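Side-chain contacts in enoyl-CoA hydratase (Mycobacterium tuberculosis, PDB 4JJT), which probably acts as a lyase of the crotonase type, adding water to the double bond of enoyl-CoA thioesters: residues 224-227 with 228-232; 213-216 with 217-221. All coordinates share one frame; numbering follows the deposited sequence.

In the fold
Both contacts lie along the long C-terminal helix 197-237: contact 2 closes at Leu221 before contact 1 opens at Cys224, and their centres lie about 17 Å apart. The helix leads outward, since the centre of contact 2 is about 18 Å from the centre of the chain and that of contact 1 about 23 Å. Contact 2 is buried, with helix 138-146 and neighbouring subunits against it, whereas contact 1 lies at the surface. Both touch a second subunit in an assembly of six chains, consistent with the C-terminal helical region through which crotonase-like proteins associate. Neither contact includes a ligand.

Contact 1: residues 224-227 with 228-232; sequences CAAK and QFRTS
The guanidinium of Arg230 folds back over the preceding helical turn, with one face turned to the backbone of Ala226 and Lys227. Ala226 O lies 3.4 Å above that plane and Lys227 N 3.6 Å above it, both displaced toward the rim; the angle at NE is too poor for a bond to Ala226 O. The chain bends at chi3 (-125°), bringing NH1 to 3.5 Å from Ala226 CB. Lys227 crosses obliquely, its chain bent at chi2 and chi3, and its NZ reaches the guanidinium edge in plane, 3.2 Å from Arg230 NH2. Both are donors and like-charged, so no bond forms between them; both side chains also touch Asp81, whose negative charge may ease their closeness.

These are i to i+3 and i+4 neighbours on helix 197-237, the C-terminal helix of the crotonase fold. Lys227 also offers its carbonyl: Lys227 O accepts twice from Thr231, whose OG1 at 2.7 Å and backbone N at 3.2 Å approach from opposite faces of the carbonyl plane. With OG1 beside its own backbone N (chi1 -62°), the hydroxyl is brought back to this carbonyl. Phe229 instead directs its ring away from the turn, and its side chain packs on Ala202 of a second subunit.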
# COMPACT_ATOMS: atom_id res chain seq x y z
N CYS A 224 13.15 2.43 -10.98
CA CYS A 224 12.83 1.80 -12.26
C CYS A 224 12.77 2.82 -13.38
O CYS A 224 13.30 2.61 -14.47
CB CYS A 224 11.51 1.04 -12.17
SG CYS A 224 11.59 -0.50 -11.22
N ALA A 225 12.10 3.94 -13.11
CA ALA A 225 12.00 5.03 -14.08
C ALA A 225 13.38 5.57 -14.43
O ALA A 225 13.63 5.94 -15.58
CB ALA A 225 11.12 6.14 -13.53
N ALA A 226 14.27 5.60 -13.45
CA ALA A 226 15.64 6.06 -13.67
C ALA A 226 16.42 5.06 -14.51
O ALA A 226 17.12 5.44 -15.45
CB ALA A 226 16.33 6.31 -12.34
N LYS A 227 16.30 3.79 -14.16
CA LYS A 227 16.95 2.71 -14.91
C LYS A 227 16.45 2.67 -16.35
O LYS A 227 17.21 2.43 -17.28
CB LYS A 227 16.68 1.37 -14.22
CG LYS A 227 17.24 0.17 -14.97
CD LYS A 227 18.75 0.18 -14.96
CE LYS A 227 19.28 0.03 -13.55
NZ LYS A 227 20.77 0.08 -13.50
N GLN A 228 15.15 2.90 -16.52
CA GLN A 228 14.52 2.86 -17.83
C GLN A 228 14.93 4.05 -18.68
O GLN A 228 14.99 3.97 -19.90
CB GLN A 228 12.99 2.83 -17.68
CG GLN A 228 12.26 2.34 -18.91
CD GLN A 228 10.75 2.40 -18.75
OE1 GLN A 228 10.22 3.27 -18.07
NE2 GLN A 228 10.06 1.46 -19.38
N PHE A 229 15.23 5.17 -18.02
CA PHE A 229 15.61 6.39 -18.73
C PHE A 229 17.05 6.32 -19.20
O PHE A 229 17.37 6.75 -20.31
CB PHE A 229 15.39 7.62 -17.85
CG PHE A 229 15.75 8.91 -18.53
CD1 PHE A 229 14.91 9.46 -19.48
CD2 PHE A 229 16.92 9.58 -18.21
CE1 PHE A 229 15.23 10.65 -20.10
CE2 PHE A 229 17.25 10.76 -18.83
CZ PHE A 229 16.40 11.30 -19.77
N ARG A 230 17.92 5.78 -18.36
CA ARG A 230 19.33 5.61 -18.70
C ARG A 230 19.49 4.63 -19.86
O ARG A 230 20.36 4.79 -20.70
CB ARG A 230 20.12 5.13 -17.49
CG ARG A 230 20.11 6.09 -16.32
CD ARG A 230 20.95 5.57 -15.17
NE ARG A 230 20.18 5.49 -13.93
CZ ARG A 230 19.91 4.36 -13.29
NH1 ARG A 230 19.20 4.39 -12.16
NH2 ARG A 230 20.35 3.20 -13.76
N THR A 231 18.63 3.61 -19.87
CA THR A 231 18.68 2.57 -20.89
C THR A 231 18.38 3.13 -22.28
O THR A 231 19.03 2.78 -23.26
CB THR A 231 17.69 1.44 -20.57
OG1 THR A 231 18.06 0.82 -19.33
CG2 THR A 231 17.70 0.38 -21.67
N SER A 232 17.38 4.01 -22.35
CA SER A 232 17.02 4.67 -23.60
C SER A 232 18.12 5.62 -24.04
O SER A 232 18.49 5.66 -25.21
CB SER A 232 15.70 5.42 -23.44
OG SER A 232 14.64 4.55 -23.12

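Contact 2: residues 213-216 with 217-221; sequences SQTA and AGLWL
This is a local, buried contact within the long helix 197-237, where Thr215 and Leu219, one turn apart, lie side by side and point the same way. Leu219 supplies most of the side-chain touching, and it does so against the backbone: CG stands 3.2 Å from Thr215 O, and CB is 3.4 Å from the same oxygen. The closest side-chain pair is looser, Leu219 CD1 being 3.9 Å from Thr215 OG1. Leu219 CG lies beside its own backbone N and anti to its carbonyl carbon (chi1 -74°), which directs the isobutyl group back along the helix over the Thr215 carbonyl. That oxygen accepts Leu219 N at 2.8 Å, almost in line with C=O.

Thr215 OG1 sits between its backbone N and carbonyl carbon (chi1 60°), and from there the hydroxyl is hydrogen-bonded to Asp211 O in the preceding turn. In the crotonase-like fold of this protein, helix 138-146 covers the same flank: Thr215 touches Val140 and Gln144, while Leu219 touches Val140 and Arg141.

The next step of the ladder is Trp220 N to Ala216 O, 3.0 Å with an N-H...O angle of 153°. The helix is kinked at Ala217 and Gly218, where the regular i to i+4 backbone bonds are missing. Trp220 CB passes 3.7 Å from Ala216 O, but the indole leads away from the 213-216 turn. Subunit contacts lie alongside: Trp220 packs on Leu219 of a neighbouring subunit, Leu219 in turn on Trp220 of that subunit, and Ala216 on its Ala217, a reciprocal meeting of equivalent helices.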
# COMPACT_ATOMS: atom_id res chain seq x y z
N SER A 213 7.22 2.37 5.11
CA SER A 213 6.04 1.64 4.64
C SER A 213 5.16 2.50 3.75
O SER A 213 4.25 2.00 3.09
CB SER A 213 5.23 1.13 5.83
OG SER A 213 4.36 2.14 6.31
N GLN A 214 5.43 3.81 3.74
CA GLN A 214 4.64 4.74 2.93
C GLN A 214 5.37 5.19 1.67
O GLN A 214 4.74 5.63 0.71
CB GLN A 214 4.24 5.96 3.77
CG GLN A 214 3.00 5.75 4.62
CD GLN A 214 2.91 6.72 5.78
OE1 GLN A 214 3.62 7.73 5.82
NE2 GLN A 214 2.05 6.42 6.74
N THR A 215 6.70 5.06 1.67
CA THR A 215 7.50 5.57 0.56
C THR A 215 8.16 4.48 -0.27
O THR A 215 8.72 4.76 -1.33
CB THR A 215 8.60 6.53 1.06
OG1 THR A 215 9.47 5.84 1.97
CG2 THR A 215 7.99 7.73 1.77
N ALA A 216 8.11 3.24 0.21
CA ALA A 216 8.80 2.12 -0.44
C ALA A 216 8.39 1.93 -1.89
O ALA A 216 9.25 1.87 -2.78
CB ALA A 216 8.57 0.83 0.35
N ALA A 217 7.09 1.83 -2.14
CA ALA A 217 6.57 1.63 -3.48
C ALA A 217 7.01 2.76 -4.41
O ALA A 217 7.42 2.51 -5.54
CB ALA A 217 5.05 1.52 -3.46
N GLY A 218 6.92 3.98 -3.92
CA GLY A 218 7.36 5.14 -4.67
C GLY A 218 8.85 5.10 -4.98
O GLY A 218 9.26 5.38 -6.10
N LEU A 219 9.65 4.75 -3.98
CA LEU A 219 11.10 4.68 -4.14
C LEU A 219 11.52 3.66 -5.19
O LEU A 219 12.49 3.87 -5.92
CB LEU A 219 11.78 4.38 -2.80
CG LEU A 219 11.82 5.53 -1.79
CD1 LEU A 219 12.43 5.06 -0.48
CD2 LEU A 219 12.60 6.71 -2.36
N TRP A 220 10.78 2.55 -5.27
CA TRP A 220 11.05 1.53 -6.27
C TRP A 220 10.68 2.02 -7.67
O TRP A 220 11.40 1.79 -8.63
CB TRP A 220 10.30 0.23 -5.95
CG TRP A 220 10.47 -0.80 -7.02
CD1 TRP A 220 9.59 -1.09 -8.03
CD2 TRP A 220 11.60 -1.66 -7.21
NE1 TRP A 220 10.10 -2.08 -8.83
CE2 TRP A 220 11.33 -2.45 -8.35
CE3 TRP A 220 12.80 -1.85 -6.53
CZ2 TRP A 220 12.22 -3.41 -8.82
CZ3 TRP A 220 13.68 -2.81 -7.00
CH2 TRP A 220 13.39 -3.58 -8.13
N LEU A 221 9.53 2.69 -7.77
CA LEU A 221 9.06 3.21 -9.04
C LEU A 221 9.99 4.30 -9.57
O LEU A 221 10.16 4.45 -10.78
CB LEU A 221 7.63 3.73 -8.92
CG LEU A 221 6.55 2.70 -8.60
CD1 LEU A 221 5.25 3.40 -8.24
CD2 LEU A 221 6.34 1.76 -9.77